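Local coordinates for DUF3845 domain-containing protein (Bacteroides thetaiotaomicron VPI-5482, PDB 3GF6) that is of unknown function but, as a bacterial lipoprotein with an all-beta fold, is probably anchored at the cell envelope, at residues 6-11 and 91-96; 45-50 and 200-205; 56-61 and 84-89. All blocks are in the same frame, centred on the assembly; numbering follows the deposited sequence. Where two conformers were deposited one is given.

Contact 1: residues 6-11 and 91-96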
ATOM      1  N   ILE A   6      10.263  -3.613  17.776  1.00 15.87           N
ATOM      2  CA  ILE A   6      10.451  -4.078  16.398  1.00 14.30           C
ATOM      3  C   ILE A   6       9.873  -2.980  15.526  1.00 13.68           C
ATOM      4  O   ILE A   6       8.673  -2.715  15.565  1.00 14.95           O
ATOM      5  CB  ILE A   6       9.715  -5.386  16.160  1.00 13.84           C
ATOM      6  CG1 ILE A   6      10.272  -6.501  17.062  1.00 15.31           C
ATOM      7  CG2 ILE A   6       9.761  -5.803  14.666  1.00 14.80           C
ATOM      8  CD1 ILE A   6       9.601  -7.814  16.828  1.00 19.51           C
ATOM      9  N   TYR A   7      10.732  -2.309  14.776  1.00 13.83           N
ATOM     10  CA  TYR A   7      10.406  -1.011  14.197  1.00 11.98           C
ATOM     11  C   TYR A   7      10.984  -1.001  12.813  1.00 13.50           C
ATOM     12  O   TYR A   7      12.164  -1.278  12.672  1.00 12.53           O
ATOM     13  CB  TYR A   7      11.008   0.104  15.047  1.00 14.82           C
ATOM     14  CG  TYR A   7      10.907   1.529  14.546  1.00 13.33           C
ATOM     15  CD1 TYR A   7       9.669   2.108  14.165  1.00 11.99           C
ATOM     16  CD2 TYR A   7      12.036   2.330  14.474  1.00 16.59           C
ATOM     17  CE1 TYR A   7       9.612   3.439  13.745  1.00 15.51           C
ATOM     18  CE2 TYR A   7      11.983   3.637  14.048  1.00 15.71           C
ATOM     19  CZ  TYR A   7      10.774   4.203  13.688  1.00 18.90           C
ATOM     20  OH  TYR A   7      10.765   5.524  13.258  1.00 15.15           O
ATOM     21  N   TYR A   8      10.132  -0.708  11.822  1.00 12.80           N
ATOM     22  CA  TYR A   8      10.437  -0.867  10.410  1.00 10.50           C
ATOM     23  C   TYR A   8      10.271   0.432   9.570  1.00 12.86           C
ATOM     24  O   TYR A   8       9.464   0.476   8.634  1.00 13.55           O
ATOM     25  CB  TYR A   8       9.516  -1.924   9.842  1.00 12.15           C
ATOM     26  CG  TYR A   8       9.659  -3.341  10.386  1.00 12.73           C
ATOM     27  CD1 TYR A   8      10.890  -3.994  10.418  1.00 16.02           C
ATOM     28  CD2 TYR A   8       8.543  -4.051  10.773  1.00 14.16           C
ATOM     29  CE1 TYR A   8      11.006  -5.341  10.859  1.00 14.50           C
ATOM     30  CE2 TYR A   8       8.640  -5.379  11.229  1.00 11.97           C
ATOM     31  CZ  TYR A   8       9.865  -6.031  11.233  1.00 11.22           C
ATOM     32  OH  TYR A   8       9.939  -7.348  11.670  1.00 15.49           O
ATOM     33  N   PRO A   9      11.049   1.488   9.891  1.00 13.04           N
ATOM     34  CA  PRO A   9      10.912   2.759   9.175  1.00 14.34           C
ATOM     35  C   PRO A   9      11.465   2.734   7.745  1.00 12.58           C
ATOM     36  O   PRO A   9      12.496   2.112   7.479  1.00 13.13           O
ATOM     37  CB  PRO A   9      11.716   3.744  10.035  1.00 16.16           C
ATOM     38  CG  PRO A   9      12.820   2.906  10.635  1.00 14.71           C
ATOM     39  CD  PRO A   9      12.133   1.524  10.876  1.00 16.91           C
ATOM     40  N   VAL A  10      10.801   3.461   6.864  1.00 12.59           N
ATOM     41  CA  VAL A  10      11.296   3.716   5.523  1.00 11.61           C
ATOM     42  C   VAL A  10      11.129   5.183   5.309  1.00 15.03           C
ATOM     43  O   VAL A  10      10.030   5.721   5.523  1.00 12.97           O
ATOM     44  CB  VAL A  10      10.550   2.914   4.475  1.00 10.59           C
ATOM     45  CG1 VAL A  10      10.941   3.352   3.028  1.00 12.32           C
ATOM     46  CG2 VAL A  10      10.787   1.409   4.715  1.00 14.96           C
ATOM     47  N   GLY A  11      12.219   5.826   4.879  1.00 14.48           N
ATOM     48  CA  GLY A  11      12.247   7.249   4.656  1.00 12.85           C
ATOM     49  C   GLY A  11      11.984   7.653   3.211  1.00 16.78           C
ATOM     50  O   GLY A  11      11.044   7.175   2.571  1.00 14.92           O
ATOM     51  N   ASP A  91       5.711  -3.746  18.624  1.00 11.99           N
ATOM     52  CA  ASP A  91       5.817  -4.761  17.572  1.00 14.00           C
ATOM     53  C   ASP A  91       5.197  -4.290  16.271  1.00 12.85           C
ATOM     54  O   ASP A  91       3.967  -4.260  16.142  1.00 10.41           O
ATOM     55  CB  ASP A  91       5.168  -6.071  18.020  1.00 12.64           C
ATOM     56  CG  ASP A  91       5.499  -7.240  17.114  1.00 16.81           C
ATOM     57  OD1 ASP A  91       5.905  -7.011  15.941  1.00 14.09           O
ATOM     58  OD2 ASP A  91       5.366  -8.412  17.599  1.00 16.26           O
ATOM     59  N   GLY A  92       6.072  -3.927  15.323  1.00 10.11           N
ATOM     60  CA  GLY A  92       5.639  -3.436  14.040  1.00 11.64           C
ATOM     61  C   GLY A  92       5.251  -4.530  13.056  1.00 10.52           C
ATOM     62  O   GLY A  92       4.844  -4.253  11.946  1.00  9.91           O
ATOM     63  N   ASN A  93       5.344  -5.790  13.457  1.00 10.07           N
ATOM     64  CA  ASN A  93       4.813  -6.865  12.613  1.00 11.55           C
ATOM     65  C   ASN A  93       3.279  -6.886  12.622  1.00 12.43           C
ATOM     66  O   ASN A  93       2.641  -6.268  13.470  1.00 11.31           O
ATOM     67  CB  ASN A  93       5.326  -8.223  13.070  1.00 10.80           C
ATOM     68  CG  ASN A  93       6.798  -8.426  12.759  1.00 17.05           C
ATOM     69  OD1 ASN A  93       7.231  -8.292  11.602  1.00 15.28           O
ATOM     70  ND2 ASN A  93       7.563  -8.799  13.777  1.00 16.46           N
ATOM     71  N   TYR A  94       2.712  -7.582  11.631  1.00 14.47           N
ATOM     72  CA  TYR A  94       1.271  -7.721  11.488  1.00 12.96           C
ATOM     73  C   TYR A  94       0.867  -9.175  11.698  1.00 13.51           C
ATOM     74  O   TYR A  94       1.635 -10.090  11.429  1.00 11.99           O
ATOM     75  CB  TYR A  94       0.806  -7.151  10.108  1.00 10.68           C
ATOM     76  CG  TYR A  94       0.946  -5.633  10.111  1.00 12.00           C
ATOM     77  CD1 TYR A  94      -0.048  -4.833  10.630  1.00 13.31           C
ATOM     78  CD2 TYR A  94       2.162  -5.024   9.762  1.00 12.00           C
ATOM     79  CE1 TYR A  94       0.115  -3.438  10.735  1.00 10.71           C
ATOM     80  CE2 TYR A  94       2.346  -3.659   9.862  1.00 14.45           C
ATOM     81  CZ  TYR A  94       1.319  -2.858  10.356  1.00  8.89           C
ATOM     82  OH  TYR A  94       1.535  -1.518  10.453  1.00 11.70           O
ATOM     83  N   PRO A  95      -0.337  -9.396  12.226  1.00 12.84           N
ATOM     84  CA  PRO A  95      -0.821 -10.763  12.364  1.00 14.84           C
ATOM     85  C   PRO A  95      -0.881 -11.462  11.005  1.00 15.06           C
ATOM     86  O   PRO A  95      -1.207 -10.834   9.990  1.00 14.18           O
ATOM     87  CB  PRO A  95      -2.247 -10.587  12.935  1.00 16.40           C
ATOM     88  CG  PRO A  95      -2.575  -9.200  12.814  1.00 18.56           C
ATOM     89  CD  PRO A  95      -1.330  -8.402  12.615  1.00 13.10           C
ATOM     90  N   SER A  96      -0.589 -12.757  10.989  1.00 14.23           N
ATOM     91  CA  SER A  96      -0.603 -13.541   9.745  1.00 15.83           C
ATOM     92  C   SER A  96      -1.919 -13.425   8.962  1.00 17.34           C
ATOM     93  O   SER A  96      -1.935 -13.295   7.721  1.00 14.66           O
ATOM     94  CB  SER A  96      -0.287 -15.010  10.043  1.00 18.52           C
ATOM     95  OG  SER A  96      -1.317 -15.610  10.816  1.00 23.50           O
TER
HETATM   96  O   HOH W   1      10.229 -10.057  13.415  1.00 26.73           O
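The Tyr8 ring meets residues 91-96 with its edge. Gly92 O and Asn93 CG lie near the ring plane there, with Gly92 O 3.9 Å from Tyr8 CD2. The ring and the Asn93 amide are turned 59° against each other. Tyr145 also meets the Tyr8 ring, with the two planes inclined. Pro9 CD lies over the centre of one face of the neighbouring Tyr7 ring. The contact joins two loops of the all-beta fold by one isolated beta bridge, Ile6 with Asp91, next to an Asx turn. The N-terminal segment 6-11 thereby lies against the loop that follows strand 82-85.

The bridge carries one backbone bond across the segments, from Gly92 N to Ile6 O at 2.9 Å. It is bent, with an angle of 136° at the hydrogen. In the Asx turn, Asp91 OD1 accepts from Asn93 N at 2.8 Å. The donor meets OD1 on the anti side, somewhat out of the carboxylate plane. Asn93 ND2 adds a weak bond to the same oxygen. These two bonds tie the backbone and the amide of Asn93 to one carboxylate oxygen.

Ile6 lies side by side with Asp91 and points the same way. Its CG1 is anti to the carbonyl carbon (chi1 -62°), and Ile6 CD1 beyond it sits 3.9 Å from Asp91 OD1. Ile6 CD1 is also 3.8 Å from Asn93 ND2, so it packs against the polar turn. The next residue, Tyr7, points away from residues 91-96, and its hydroxyl bonds to Asp132.

The Tyr8 hydroxyl donates to Asn93 OD1 at 2.9 Å, from a position tilted out of the carbonyl plane. A water joins the same two side chains, accepting from Asn93 ND2 at 3.0 Å and donating to Tyr8 OH.

Contact 2: residues 45-50 and 200-205; sequences IAQYPN and KRENRV
Arg201 CG is anti to the backbone N (chi1 -168°), and the chain then bends at chi2 (-93°); its guanidinium meets the loop at Gln47 and Tyr48. Gln47 CG sits between its own backbone N and carbonyl carbon. The rest of that side chain is extended, and Gln47 OE1 stands over the centre of one guanidinium face, 3.5 Å from Arg201 CZ. Amide and guanidinium planes are 76° apart.

At the guanidinium edge, Arg201 NH2 donates to Tyr48 O at 2.8 Å. A water near the same plane accepts from Arg201 NE and Tyr48 N and donates to Arg201 O.

The contact lies where antiparallel strands 40-46 and 203-219 pair. Ala46 and Asn203 form a hydrogen-bonded pair: Ala46 N binds Asn203 O at 2.8 Å, and Asn203 N binds Ala46 O at 2.9 Å. Ile45 and Arg204 form the adjoining non-hydrogen-bonded pair. Ala46 CB packs on Val205 CG2 at 3.9 Å, on the side of the sheet where Leu57 and Phe59 also touch Ala46. Arg204 makes a salt bridge with Asp43, and Asn203 OD1 accepts from Ser125 N.

Beyond the last strand pair, Arg201 takes over from the backbone bonds. Its positive charge is probably eased by two oxygens, Tyr48 O at the edge and Gln47 OE1 over the face.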
ATOM      1  N   ILE A  45     -10.520   5.235  13.674  1.00 12.80           N
ATOM      2  CA  ILE A  45      -9.718   5.552  14.854  0.50 14.28           C
ATOM      3  C   ILE A  45      -8.621   4.498  14.989  1.00 14.70           C
ATOM      4  O   ILE A  45      -8.920   3.296  15.038  1.00 15.33           O
ATOM      5  CB  ILE A  45     -10.589   5.609  16.128  0.50 14.97           C
ATOM      6  CG1 ILE A  45     -11.400   6.910  16.149  0.50 15.93           C
ATOM      7  CG2 ILE A  45      -9.735   5.537  17.391  0.50 12.16           C
ATOM      8  CD1 ILE A  45     -12.510   6.929  17.176  0.50 19.06           C
ATOM      9  N   ALA A  46      -7.365   4.948  14.988  1.00 12.32           N
ATOM     10  CA  ALA A  46      -6.221   4.110  15.265  1.00  9.14           C
ATOM     11  C   ALA A  46      -5.910   4.134  16.763  1.00  9.73           C
ATOM     12  O   ALA A  46      -5.801   5.208  17.391  1.00  9.22           O
ATOM     13  CB  ALA A  46      -5.020   4.540  14.443  1.00 10.54           C
ATOM     14  N   GLN A  47      -5.831   2.938  17.334  1.00 10.89           N
ATOM     15  CA  GLN A  47      -5.425   2.698  18.682  1.00 10.85           C
ATOM     16  C   GLN A  47      -5.088   1.220  18.898  1.00 12.52           C
ATOM     17  O   GLN A  47      -5.595   0.349  18.184  1.00  9.33           O
ATOM     18  CB  GLN A  47      -6.521   3.132  19.681  1.00 11.70           C
ATOM     19  CG  GLN A  47      -7.774   2.313  19.649  1.00 18.21           C
ATOM     20  CD  GLN A  47      -8.826   2.782  20.696  1.00 21.85           C
ATOM     21  OE1 GLN A  47      -8.493   3.209  21.799  1.00 22.42           O
ATOM     22  NE2 GLN A  47     -10.091   2.711  20.328  1.00 22.70           N
ATOM     23  N   TYR A  48      -4.261   0.951  19.904  1.00  9.65           N
ATOM     24  CA  TYR A  48      -3.930  -0.403  20.260  1.00 10.70           C
ATOM     25  C   TYR A  48      -4.903  -0.936  21.305  1.00 12.96           C
ATOM     26  O   TYR A  48      -5.021  -0.360  22.383  1.00 12.82           O
ATOM     27  CB  TYR A  48      -2.496  -0.468  20.836  1.00  9.87           C
ATOM     28  CG  TYR A  48      -1.445  -0.368  19.766  1.00 11.01           C
ATOM     29  CD1 TYR A  48      -1.267  -1.398  18.850  1.00  9.61           C
ATOM     30  CD2 TYR A  48      -0.674   0.763  19.643  1.00  8.12           C
ATOM     31  CE1 TYR A  48      -0.321  -1.267  17.865  1.00  8.89           C
ATOM     32  CE2 TYR A  48       0.285   0.887  18.706  1.00 11.14           C
ATOM     33  CZ  TYR A  48       0.453  -0.114  17.787  1.00 10.47           C
ATOM     34  OH  TYR A  48       1.398   0.001  16.785  1.00 10.38           O
ATOM     35  N   PRO A  49      -5.569  -2.067  21.006  1.00 12.92           N
ATOM     36  CA  PRO A  49      -6.332  -2.668  22.080  1.00 13.76           C
ATOM     37  C   PRO A  49      -5.396  -3.204  23.159  1.00 15.58           C
ATOM     38  O   PRO A  49      -4.239  -3.536  22.886  1.00 15.50           O
ATOM     39  CB  PRO A  49      -7.103  -3.801  21.418  1.00 14.85           C
ATOM     40  CG  PRO A  49      -6.776  -3.733  19.940  1.00 19.26           C
ATOM     41  CD  PRO A  49      -5.538  -2.922  19.808  1.00 13.64           C
ATOM     42  N   ASN A  50      -5.898  -3.147  24.373  1.00 10.96           N
ATOM     43  CA  ASN A  50      -5.278  -3.743  25.549  1.00 14.38           C
ATOM     44  C   ASN A  50      -4.031  -3.049  26.060  1.00 13.89           C
ATOM     45  O   ASN A  50      -3.442  -3.535  27.032  1.00 11.45           O
ATOM     46  CB  ASN A  50      -4.993  -5.243  25.288  1.00 13.64           C
ATOM     47  CG  ASN A  50      -6.281  -6.052  25.129  1.00 17.52           C
ATOM     48  OD1 ASN A  50      -7.298  -5.716  25.734  1.00 18.72           O
ATOM     49  ND2 ASN A  50      -6.227  -7.138  24.376  1.00 15.33           N
ATOM     50  N   LYS A 200      -0.762  11.377  22.386  1.00 18.09           N
ATOM     51  CA  LYS A 200      -1.985  10.758  22.881  1.00 15.94           C
ATOM     52  C   LYS A 200      -1.993   9.226  22.653  1.00 16.27           C
ATOM     53  O   LYS A 200      -1.001   8.627  22.247  1.00 12.46           O
ATOM     54  CB  LYS A 200      -3.198  11.441  22.217  1.00 18.27           C
ATOM     55  CG  LYS A 200      -3.312  12.963  22.534  1.00 25.00           C
ATOM     56  CD  LYS A 200      -3.649  13.191  23.996  1.00 29.69           C
ATOM     57  CE  LYS A 200      -3.785  14.667  24.346  1.00 38.44           C
ATOM     58  NZ  LYS A 200      -3.343  14.937  25.741  1.00 45.46           N
ATOM     59  N   ARG A 201      -3.145   8.602  22.903  1.00 14.66           N
ATOM     60  CA  ARG A 201      -3.283   7.156  22.813  1.00 15.74           C
ATOM     61  C   ARG A 201      -3.951   6.749  21.509  1.00 15.49           C
ATOM     62  O   ARG A 201      -3.747   5.646  21.039  1.00 15.31           O
ATOM     63  CB  ARG A 201      -4.162   6.695  23.990  1.00 16.27           C
ATOM     64  CG  ARG A 201      -4.242   5.227  24.283  1.00 19.47           C
ATOM     65  CD  ARG A 201      -5.433   4.607  23.575  1.00 21.84           C
ATOM     66  NE  ARG A 201      -5.457   3.157  23.630  1.00 22.56           N
ATOM     67  CZ  ARG A 201      -6.285   2.468  24.388  1.00 23.50           C
ATOM     68  NH1 ARG A 201      -7.136   3.098  25.189  1.00 16.90           N
ATOM     69  NH2 ARG A 201      -6.269   1.146  24.361  1.00 19.48           N
ATOM     70  N   GLU A 202      -4.789   7.616  20.944  1.00 12.87           N
ATOM     71  CA  GLU A 202      -5.503   7.271  19.705  0.50 13.77           C
ATOM     72  C   GLU A 202      -5.493   8.433  18.737  1.00 13.35           C
ATOM     73  O   GLU A 202      -5.208   9.559  19.128  1.00 12.13           O
ATOM     74  CB  GLU A 202      -6.953   6.882  20.019  0.50 13.99           C
ATOM     75  CG  GLU A 202      -7.824   8.009  20.579  0.50 16.38           C
ATOM     76  CD  GLU A 202      -7.637   8.249  22.075  0.50 19.36           C
ATOM     77  OE1 GLU A 202      -7.900   7.324  22.870  0.50 19.47           O
ATOM     78  OE2 GLU A 202      -7.232   9.363  22.454  0.50 20.21           O
ATOM     79  N   ASN A 203      -5.834   8.151  17.482  1.00 11.92           N
ATOM     80  CA  ASN A 203      -6.066   9.224  16.531  1.00 14.89           C
ATOM     81  C   ASN A 203      -7.078   8.832  15.482  1.00 15.16           C
ATOM     82  O   ASN A 203      -7.114   7.691  15.034  1.00 12.86           O
ATOM     83  CB  ASN A 203      -4.802   9.658  15.814  1.00 17.58           C
ATOM     84  CG  ASN A 203      -5.003  10.989  15.076  1.00 23.71           C
ATOM     85  OD1 ASN A 203      -4.822  11.051  13.845  1.00 19.86           O
ATOM     86  ND2 ASN A 203      -5.465  12.038  15.821  1.00 15.65           N
ATOM     87  N   ARG A 204      -7.856   9.813  15.049  1.00 14.21           N
ATOM     88  CA  ARG A 204      -8.783   9.591  13.968  1.00 14.38           C
ATOM     89  C   ARG A 204      -8.008   9.762  12.687  1.00 13.08           C
ATOM     90  O   ARG A 204      -7.619  10.870  12.347  1.00 14.33           O
ATOM     91  CB  ARG A 204      -9.893  10.613  14.047  1.00 13.03           C
ATOM     92  CG  ARG A 204     -10.924  10.483  12.958  1.00 13.22           C
ATOM     93  CD  ARG A 204     -11.683  11.738  12.799  1.00 20.22           C
ATOM     94  NE  ARG A 204     -12.643  11.641  11.710  1.00 21.94           N
ATOM     95  CZ  ARG A 204     -13.483  12.625  11.401  1.00 27.69           C
ATOM     96  NH1 ARG A 204     -13.513  13.753  12.118  1.00 26.87           N
ATOM     97  NH2 ARG A 204     -14.313  12.480  10.391  1.00 27.18           N
ATOM     98  N   VAL A 205      -7.787   8.673  11.961  1.00 12.39           N
ATOM     99  CA  VAL A 205      -6.975   8.706  10.753  1.00 12.14           C
ATOM    100  C   VAL A 205      -7.869   8.711   9.499  1.00 11.05           C
ATOM    101  O   VAL A 205      -8.824   7.894   9.376  1.00 11.31           O
ATOM    102  CB  VAL A 205      -6.023   7.478  10.675  1.00 13.95           C
ATOM    103  CG1 VAL A 205      -5.213   7.474   9.372  1.00 16.25           C
ATOM    104  CG2 VAL A 205      -5.066   7.461  11.909  1.00 11.78           C
TER
HETATM  105  O   HOH W   2      -3.091   3.013  21.462  1.00 11.50           O

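Contact 3: residues 56-61 and 84-89; sequences KLTFMI and TMSLGY
Lys56 and Tyr89 cross obliquely, with the aliphatic part of the lysine over one face of the ring. The contact is an antiparallel strand pair, 56-62 with 82-85, that passes into a loop where Leu87 and Gly88 form a classic beta bulge opposite Asp91. Lys56 CB lies 4.0 Å from the Tyr89 ring centroid, 27° off the ring normal, a CH-pi contact. Lys56 CG is anti to the backbone N (chi1 -171°), and the extended chain beyond it carries Lys56 NZ to Tyr89 O at 2.7 Å, a hydrogen bond. Lys56 thus touches both the ring and the carbonyl of Tyr89. The Tyr89 hydroxyl bonds to Leu54 O.

Phe59 and Met85, a selenomethionine, form the non-hydrogen-bonded pair. Met85 SE stands obliquely to the Phe59 ring, 5.3 Å from its centroid, in a Met-aromatic contact. The chain of Met85 bends at chi2 and chi3, and Met85 CE reaches Leu57 CD2 at 4.0 Å. Met85 also touches Ala46 of strand 40-46.

Met60, also a selenomethionine, lies side by side with Thr84, pointing the same way. Met60 CE is 3.9 Å from Thr84 CB. The two backbones exchange a pair of hydrogen bonds, Met60 N to Thr84 O and Thr84 N to Met60 O.

Past the last bridge, Ser86 N still donates to Thr58 O at 2.9 Å. Thr58 OG1 bonds to Asn195. A water lies 3.0 Å from Thr58 OG1 and 2.8 Å from Gly88 O, bridging the two segments.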
ATOM      1  N   LYS A  56       2.403   6.394  20.126  1.00 12.73           N
ATOM      2  CA  LYS A  56       2.771   5.686  18.898  1.00 11.32           C
ATOM      3  C   LYS A  56       1.619   4.865  18.329  1.00  9.65           C
ATOM      4  O   LYS A  56       0.947   4.143  19.063  1.00 13.63           O
ATOM      5  CB  LYS A  56       3.946   4.760  19.217  1.00 11.50           C
ATOM      6  CG  LYS A  56       4.610   4.093  18.048  1.00 14.04           C
ATOM      7  CD  LYS A  56       5.835   3.336  18.635  1.00 22.62           C
ATOM      8  CE  LYS A  56       6.315   2.175  17.818  1.00 28.33           C
ATOM      9  NZ  LYS A  56       7.239   1.349  18.731  1.00 22.14           N
ATOM     10  N   LEU A  57       1.418   4.994  17.027  1.00 12.56           N
ATOM     11  CA  LEU A  57       0.436   4.181  16.293  1.00  8.53           C
ATOM     12  C   LEU A  57       1.040   3.663  14.986  1.00 10.38           C
ATOM     13  O   LEU A  57       1.237   4.441  14.036  1.00 11.81           O
ATOM     14  CB  LEU A  57      -0.813   5.008  16.019  1.00  9.14           C
ATOM     15  CG  LEU A  57      -1.569   5.593  17.218  1.00  9.24           C
ATOM     16  CD1 LEU A  57      -2.549   6.667  16.706  1.00  8.85           C
ATOM     17  CD2 LEU A  57      -2.299   4.504  17.989  1.00  8.68           C
ATOM     18  N   THR A  58       1.281   2.361  14.939  1.00  8.25           N
ATOM     19  CA  THR A  58       1.855   1.692  13.752  1.00  8.72           C
ATOM     20  C   THR A  58       0.722   0.917  13.079  1.00 11.54           C
ATOM     21  O   THR A  58       0.060   0.075  13.728  1.00  8.95           O
ATOM     22  CB  THR A  58       2.983   0.776  14.136  1.00  9.68           C
ATOM     23  OG1 THR A  58       3.917   1.493  14.963  1.00 10.37           O
ATOM     24  CG2 THR A  58       3.653   0.259  12.854  1.00  8.98           C
ATOM     25  N   PHE A  59       0.468   1.204  11.796  1.00  9.28           N
ATOM     26  CA  PHE A  59      -0.624   0.540  11.081  1.00 10.14           C
ATOM     27  C   PHE A  59      -0.390   0.470   9.618  1.00 11.69           C
ATOM     28  O   PHE A  59       0.483   1.180   9.089  1.00  8.82           O
ATOM     29  CB  PHE A  59      -1.999   1.174  11.384  1.00  8.79           C
ATOM     30  CG  PHE A  59      -2.066   2.644  11.145  1.00  8.98           C
ATOM     31  CD1 PHE A  59      -2.305   3.175   9.878  1.00 11.68           C
ATOM     32  CD2 PHE A  59      -1.876   3.516  12.188  1.00 11.01           C
ATOM     33  CE1 PHE A  59      -2.317   4.586   9.700  1.00  9.92           C
ATOM     34  CE2 PHE A  59      -1.914   4.893  12.003  1.00 12.03           C
ATOM     35  CZ  PHE A  59      -2.154   5.416  10.768  1.00 12.20           C
HETATM   36  N   MSE A  60      -1.124  -0.434   8.957  1.00 10.80           N
HETATM   37  CA  MSE A  60      -1.003  -0.554   7.543  1.00 10.94           C
HETATM   38  C   MSE A  60      -2.369  -0.468   6.868  1.00 10.41           C
HETATM   39  O   MSE A  60      -3.411  -0.624   7.507  1.00 12.31           O
HETATM   40  CB  MSE A  60      -0.242  -1.835   7.145  1.00 11.80           C
HETATM   41  CG  MSE A  60      -0.946  -3.034   7.509  1.00 14.00           C
HETATM   42 SE   MSE A  60      -2.037  -3.744   6.040  0.85 11.64          SE
HETATM   43  CE  MSE A  60      -2.233  -5.371   7.085  1.00 10.41           C
ATOM     44  N   ILE A  61      -2.307  -0.169   5.572  1.00 11.11           N
ATOM     45  CA  ILE A  61      -3.510   0.027   4.772  1.00 10.12           C
ATOM     46  C   ILE A  61      -3.522  -1.042   3.686  1.00 10.93           C
ATOM     47  O   ILE A  61      -2.538  -1.247   2.931  1.00 12.94           O
ATOM     48  CB  ILE A  61      -3.559   1.421   4.102  1.00  9.93           C
ATOM     49  CG1 ILE A  61      -3.407   2.540   5.125  1.00 14.37           C
ATOM     50  CG2 ILE A  61      -4.873   1.568   3.259  1.00 10.02           C
ATOM     51  CD1 ILE A  61      -4.450   2.531   6.210  1.00 11.14           C
ATOM     52  N   THR A  84      -5.324  -1.485   9.553  1.00  8.80           N
ATOM     53  CA  THR A  84      -5.102  -2.574  10.488  1.00  7.42           C
ATOM     54  C   THR A  84      -3.936  -2.197  11.367  1.00 10.73           C
ATOM     55  O   THR A  84      -2.880  -1.895  10.852  1.00  9.91           O
ATOM     56  CB  THR A  84      -4.737  -3.890   9.733  1.00 12.11           C
ATOM     57  OG1 THR A  84      -5.819  -4.275   8.886  1.00 12.83           O
ATOM     58  CG2 THR A  84      -4.488  -5.038  10.748  1.00 13.58           C
HETATM   59  N   MSE A  85      -4.118  -2.254  12.695  1.00  9.28           N
HETATM   60  CA  MSE A  85      -3.002  -2.056  13.612  1.00 10.68           C
HETATM   61  C   MSE A  85      -1.945  -3.160  13.582  1.00 11.84           C
HETATM   62  O   MSE A  85      -2.251  -4.337  13.342  1.00 10.79           O
HETATM   63  CB  MSE A  85      -3.510  -1.976  15.035  1.00  9.50           C
HETATM   64  CG  MSE A  85      -4.534  -0.865  15.306  1.00 13.93           C
HETATM   65 SE   MSE A  85      -3.948   0.931  14.886  0.85  4.14          SE
HETATM   66  CE  MSE A  85      -2.393   1.024  16.077  1.00 11.91           C
ATOM     67  N   SER A  86      -0.706  -2.758  13.872  1.00 12.41           N
ATOM     68  CA  SER A  86       0.377  -3.714  14.087  1.00 10.54           C
ATOM     69  C   SER A  86       0.113  -4.501  15.345  1.00 12.24           C
ATOM     70  O   SER A  86      -0.847  -4.235  16.096  1.00 11.58           O
ATOM     71  CB  SER A  86       1.733  -3.019  14.184  1.00 10.28           C
ATOM     72  OG  SER A  86       1.934  -2.433  15.443  1.00 12.08           O
ATOM     73  N   LEU A  87       0.968  -5.494  15.592  1.00 11.86           N
ATOM     74  CA  LEU A  87       0.711  -6.441  16.693  1.00 12.31           C
ATOM     75  C   LEU A  87       0.738  -5.779  18.077  1.00 10.61           C
ATOM     76  O   LEU A  87       0.026  -6.209  19.005  1.00 14.22           O
ATOM     77  CB  LEU A  87       1.713  -7.572  16.662  1.00 10.03           C
ATOM     78  CG  LEU A  87       1.445  -8.674  15.639  1.00 13.13           C
ATOM     79  CD1 LEU A  87       2.742  -9.525  15.478  1.00 16.59           C
ATOM     80  CD2 LEU A  87       0.286  -9.524  16.066  1.00 11.54           C
ATOM     81  N   GLY A  88       1.543  -4.739  18.232  1.00 10.00           N
ATOM     82  CA  GLY A  88       1.486  -3.934  19.455  1.00 12.84           C
ATOM     83  C   GLY A  88       2.335  -2.685  19.418  1.00 11.96           C
ATOM     84  O   GLY A  88       2.979  -2.385  18.408  1.00 14.33           O
ATOM     85  N   TYR A  89       2.355  -1.973  20.543  1.00 11.93           N
ATOM     86  CA  TYR A  89       3.065  -0.744  20.631  1.00 12.19           C
ATOM     87  C   TYR A  89       4.537  -0.946  20.322  1.00 11.41           C
ATOM     88  O   TYR A  89       5.164  -0.089  19.676  1.00 12.79           O
ATOM     89  CB  TYR A  89       2.860  -0.161  22.042  1.00 11.17           C
ATOM     90  CG  TYR A  89       3.394   1.224  22.255  1.00 10.12           C
ATOM     91  CD1 TYR A  89       4.741   1.438  22.509  1.00 14.89           C
ATOM     92  CD2 TYR A  89       2.534   2.332  22.294  1.00 12.73           C
ATOM     93  CE1 TYR A  89       5.232   2.710  22.737  1.00 15.78           C
ATOM     94  CE2 TYR A  89       3.016   3.604  22.530  1.00 14.21           C
ATOM     95  CZ  TYR A  89       4.362   3.798  22.760  1.00 17.15           C
ATOM     96  OH  TYR A  89       4.815   5.083  22.975  1.00 14.93           O
TER
HETATM   97  O   HOH W   3       4.475  -0.889  16.630  1.00 12.34           O
HETATM   98  O   HOH W   4      -5.420  -3.079   6.614  1.00 13.64           O

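Overall arrangement
Contact 3 lies between contacts 1 and 2 and shares a side of the chain's centre with each. Its centre is about 8 Å from that of contact 1 and about 9 Å from that of contact 2. Contacts 1 and 2 do not touch; their centres are about 17 Å apart. Ser86 of contact 3 links to both: Ser86 OG is 2.8 Å from Asp91 O and 2.8 Å from Tyr48 OH. Tyr48 OH also lies 3.0 Å from Thr58 N. Asn93 O and Leu87 N, 2.8 Å apart, add a probable backbone bond between contacts 1 and 3. A 1,2-ethanediol, probably from the crystallisation liquor, lies about 6 Å from the Tyr89 side chain.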